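Local coordinates for FAD-binding PCMH-type domain-containing protein (Gibberella zeae, PDB 6YJO) that carries a covalently linked FAD and probably acts as an oxygen-dependent oxidoreductase on oligosaccharides, at residues Ile157-Val165 / Leu324-Gln335. Residues are numbered along the deposited sequence; the frame is centred on the assembly and turned at random.
With FAD (flavin-adenine dinucleotide), chain C.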
# COMPACT_ATOMS: atom_id res chain seq x y z
N ILE A 157 -0.32 0.47 15.18
CA ILE A 157 0.59 1.09 14.22
C ILE A 157 -0.26 1.68 13.09
O ILE A 157 -1.40 1.24 12.86
CB ILE A 157 1.62 0.08 13.66
CG1 ILE A 157 0.93 -1.16 13.09
CG2 ILE A 157 2.60 -0.33 14.75
CD1 ILE A 157 1.91 -2.21 12.61
N PRO A 158 0.26 2.68 12.39
CA PRO A 158 -0.52 3.30 11.31
C PRO A 158 -0.51 2.43 10.06
O PRO A 158 0.54 1.97 9.62
CB PRO A 158 0.19 4.64 11.08
CG PRO A 158 1.62 4.36 11.48
CD PRO A 158 1.55 3.36 12.60
N HIS A 159 -1.70 2.21 9.49
CA HIS A 159 -1.84 1.38 8.30
C HIS A 159 -3.14 1.74 7.60
O HIS A 159 -3.89 2.61 8.06
CB HIS A 159 -1.79 -0.10 8.67
CG HIS A 159 -2.74 -0.48 9.76
ND1 HIS A 159 -4.11 -0.33 9.64
CD2 HIS A 159 -2.53 -0.98 11.01
CE1 HIS A 159 -4.69 -0.73 10.76
NE2 HIS A 159 -3.76 -1.13 11.60
N GLY A 160 -3.41 1.05 6.50
CA GLY A 160 -4.55 1.35 5.65
C GLY A 160 -5.85 0.80 6.18
O GLY A 160 -5.93 0.16 7.23
N SER A 161 -6.91 1.04 5.41
CA SER A 161 -8.26 0.73 5.85
C SER A 161 -8.63 -0.74 5.64
O SER A 161 -9.48 -1.26 6.37
CB SER A 161 -9.27 1.62 5.12
OG SER A 161 -8.81 2.95 5.02
N CYS A 162 -8.02 -1.40 4.67
CA CYS A 162 -8.40 -2.77 4.34
C CYS A 162 -7.78 -3.74 5.33
O CYS A 162 -6.55 -3.85 5.40
CB CYS A 162 -7.95 -3.12 2.93
SG CYS A 162 -8.53 -1.95 1.70
N PRO A 163 -8.59 -4.48 6.11
CA PRO A 163 -8.00 -5.40 7.09
C PRO A 163 -7.32 -6.60 6.47
O PRO A 163 -6.40 -7.16 7.09
CB PRO A 163 -9.21 -5.81 7.94
CG PRO A 163 -10.37 -5.66 7.02
CD PRO A 163 -10.06 -4.48 6.15
N GLY A 164 -7.74 -7.04 5.28
CA GLY A 164 -7.17 -8.22 4.67
C GLY A 164 -5.81 -8.04 4.03
O GLY A 164 -5.19 -9.02 3.62
N VAL A 165 -5.33 -6.80 3.94
CA VAL A 165 -4.03 -6.53 3.35
C VAL A 165 -2.94 -7.15 4.22
O VAL A 165 -3.02 -7.14 5.46
CB VAL A 165 -3.83 -5.02 3.18
CG1 VAL A 165 -2.37 -4.66 3.00
CG2 VAL A 165 -4.67 -4.51 2.01
N LEU A 324 -11.81 1.54 12.84
CA LEU A 324 -11.25 0.60 11.87
C LEU A 324 -12.34 -0.29 11.28
O LEU A 324 -12.25 -0.68 10.11
CB LEU A 324 -10.17 -0.26 12.53
CG LEU A 324 -8.91 0.49 12.99
CD1 LEU A 324 -7.96 -0.46 13.72
CD2 LEU A 324 -8.21 1.17 11.82
N ASN A 325 -13.37 -0.61 12.06
CA ASN A 325 -14.49 -1.40 11.53
C ASN A 325 -15.37 -0.57 10.60
O ASN A 325 -15.90 -1.10 9.62
CB ASN A 325 -15.32 -1.98 12.67
CG ASN A 325 -14.80 -3.32 13.14
OD1 ASN A 325 -14.76 -4.29 12.38
ND2 ASN A 325 -14.41 -3.39 14.41
N LYS A 326 -15.54 0.72 10.89
CA LYS A 326 -16.42 1.54 10.05
C LYS A 326 -15.83 1.74 8.66
O LYS A 326 -16.59 1.93 7.70
CB LYS A 326 -16.66 2.90 10.71
CG LYS A 326 -17.51 3.85 9.86
CD LYS A 326 -18.33 4.81 10.71
CE LYS A 326 -19.20 5.73 9.85
NZ LYS A 326 -18.38 6.58 8.94
N TYR A 327 -14.51 1.68 8.54
CA TYR A 327 -13.83 1.88 7.26
C TYR A 327 -13.25 0.58 6.71
O TYR A 327 -12.53 0.62 5.71
CB TYR A 327 -12.74 2.94 7.41
CG TYR A 327 -13.25 4.36 7.43
CD1 TYR A 327 -13.92 4.89 6.34
CD2 TYR A 327 -13.05 5.17 8.54
CE1 TYR A 327 -14.39 6.18 6.35
CE2 TYR A 327 -13.51 6.47 8.56
CZ TYR A 327 -14.18 6.97 7.46
OH TYR A 327 -14.64 8.26 7.46
N ALA A 328 -13.56 -0.56 7.32
CA ALA A 328 -13.14 -1.86 6.82
C ALA A 328 -13.97 -2.35 5.64
O ALA A 328 -13.62 -3.37 5.03
CB ALA A 328 -13.20 -2.91 7.93
N ASN A 329 -15.06 -1.66 5.30
CA ASN A 329 -15.87 -1.99 4.12
C ASN A 329 -16.52 -3.37 4.27
O ASN A 329 -16.47 -4.20 3.36
CB ASN A 329 -15.02 -1.92 2.85
CG ASN A 329 -15.86 -1.87 1.58
OD1 ASN A 329 -16.88 -1.18 1.52
ND2 ASN A 329 -15.43 -2.60 0.55
N GLY A 330 -17.13 -3.60 5.43
CA GLY A 330 -17.83 -4.85 5.69
C GLY A 330 -16.96 -6.01 6.12
O GLY A 330 -17.51 -7.04 6.56
N GLN A 331 -15.64 -5.90 6.01
CA GLN A 331 -14.74 -7.01 6.31
C GLN A 331 -14.38 -7.02 7.79
O GLN A 331 -13.98 -5.99 8.35
CB GLN A 331 -13.47 -6.91 5.47
CG GLN A 331 -13.62 -7.46 4.06
CD GLN A 331 -12.92 -8.79 3.88
OE1 GLN A 331 -13.55 -9.82 3.69
NE2 GLN A 331 -11.59 -8.76 3.93
N ALA A 332 -14.52 -8.18 8.42
CA ALA A 332 -14.16 -8.32 9.83
C ALA A 332 -12.67 -8.08 10.01
O ALA A 332 -11.85 -8.52 9.20
CB ALA A 332 -14.56 -9.70 10.34
N LEU A 333 -12.31 -7.38 11.09
CA LEU A 333 -10.92 -6.93 11.26
C LEU A 333 -9.97 -8.12 11.32
O LEU A 333 -9.05 -8.23 10.50
CB LEU A 333 -10.80 -6.07 12.52
CG LEU A 333 -11.22 -4.60 12.45
CD1 LEU A 333 -10.57 -3.83 13.59
CD2 LEU A 333 -10.86 -3.95 11.11
N ASP A 334 -10.18 -9.03 12.27
CA ASP A 334 -9.21 -10.10 12.53
C ASP A 334 -9.15 -11.08 11.37
O ASP A 334 -9.57 -12.23 11.51
CB ASP A 334 -9.56 -10.82 13.84
CG ASP A 334 -8.46 -11.74 14.31
OD1 ASP A 334 -7.44 -11.87 13.60
OD2 ASP A 334 -8.59 -12.33 15.41
N GLN A 335 -8.61 -10.65 10.23
CA GLN A 335 -8.48 -11.51 9.06
C GLN A 335 -7.28 -12.43 9.24
O GLN A 335 -6.20 -11.99 9.63
CB GLN A 335 -8.29 -10.68 7.78
CG GLN A 335 -9.53 -9.98 7.25
CD GLN A 335 -10.68 -10.93 6.97
OE1 GLN A 335 -10.48 -12.13 6.79
NE2 GLN A 335 -11.90 -10.40 6.96
PA FAD C . 1.07 -9.29 -1.76
O1A FAD C . 0.60 -9.53 -3.15
O2A FAD C . 1.19 -10.56 -0.91
O5B FAD C . 2.43 -8.50 -1.76
C5B FAD C . 2.61 -7.31 -2.56
C4B FAD C . 4.08 -7.10 -2.81
O4B FAD C . 4.81 -7.35 -1.58
C3B FAD C . 4.70 -8.02 -3.86
O3B FAD C . 5.74 -7.36 -4.57
C2B FAD C . 5.23 -9.17 -3.01
O2B FAD C . 6.29 -9.86 -3.65
C1B FAD C . 5.73 -8.41 -1.79
N9A FAD C . 5.81 -9.21 -0.57
C8A FAD C . 4.79 -9.81 0.11
N7A FAD C . 5.16 -10.49 1.17
C5A FAD C . 6.55 -10.32 1.19
C6A FAD C . 7.54 -10.79 2.06
N6A FAD C . 7.30 -11.55 3.13
N1A FAD C . 8.82 -10.44 1.79
C2A FAD C . 9.07 -9.68 0.72
N3A FAD C . 8.21 -9.18 -0.17
C4A FAD C . 6.95 -9.54 0.12
N1 FAD C . -2.71 0.68 0.44
C2 FAD C . -2.65 1.83 1.17
O2 FAD C . -1.61 2.51 1.23
N3 FAD C . -3.77 2.27 1.86
C4 FAD C . -5.00 1.64 1.89
O4 FAD C . -5.93 2.12 2.54
C4X FAD C . -5.05 0.42 1.11
N5 FAD C . -6.17 -0.24 1.09
C5X FAD C . -6.22 -1.42 0.35
C6 FAD C . -7.41 -2.13 0.28
C7 FAD C . -7.51 -3.32 -0.42
C7M FAD C . -8.81 -4.07 -0.44
C8 FAD C . -6.39 -3.79 -1.14
C8M FAD C . -6.45 -5.07 -1.92
C9 FAD C . -5.20 -3.07 -1.09
C9A FAD C . -5.11 -1.89 -0.36
N10 FAD C . -3.91 -1.15 -0.30
C10 FAD C . -3.85 0.02 0.42
C1' FAD C . -2.72 -1.57 -1.04
C2' FAD C . -1.74 -2.40 -0.23
O2' FAD C . -0.98 -1.55 0.63
C3' FAD C . -0.79 -3.11 -1.19
O3' FAD C . -1.58 -3.86 -2.12
C4' FAD C . 0.19 -4.07 -0.52
O4' FAD C . 1.48 -3.93 -1.12
C5' FAD C . -0.27 -5.50 -0.63
O5' FAD C . 0.47 -6.31 0.30
P FAD C . 0.10 -7.82 0.51
O1P FAD C . 1.24 -8.52 1.25
O2P FAD C . -1.25 -7.92 1.11
O3P FAD C . 0.06 -8.31 -1.02
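The ring of P163 packs into the bend of the chain that follows helix 320-326, each of its methylene carbons meeting a different part of that bend. CD lies 3.9 Å from A328 CB, and CG meets the CB of Q331. P163 CB sits 3.5 Å from L333 O, with L333 CD2 closing in beside it. Two residues earlier, S161 rests its CB against the carbonyl of Y327, just where the helix ends (CB to Y327 O, 3.5 Å). The backbone N of S161 donates to FAD O4 at 3.2 Å, nearly straight at 165°. The Y327 ring extends to the seven-stranded sheet, where its OH bonds to G288 O. At the other end, the bent chain of Q335 lays CG 3.9 Å from G164 CA. Between S161 and P163, C162 turns its side chain to the flavin, where SG is covalently bonded to FAD C6; H102 provides the second covalent link, a bicovalent attachment as in berberine bridge-type enzymes. The two segments thus pair through van der Waals fit alone, carbons against side chains and carbonyl oxygens, backing the cysteinyl-flavin loop on the side turned from the cofactor, while polar and covalent bonds hold the isoalloxazine.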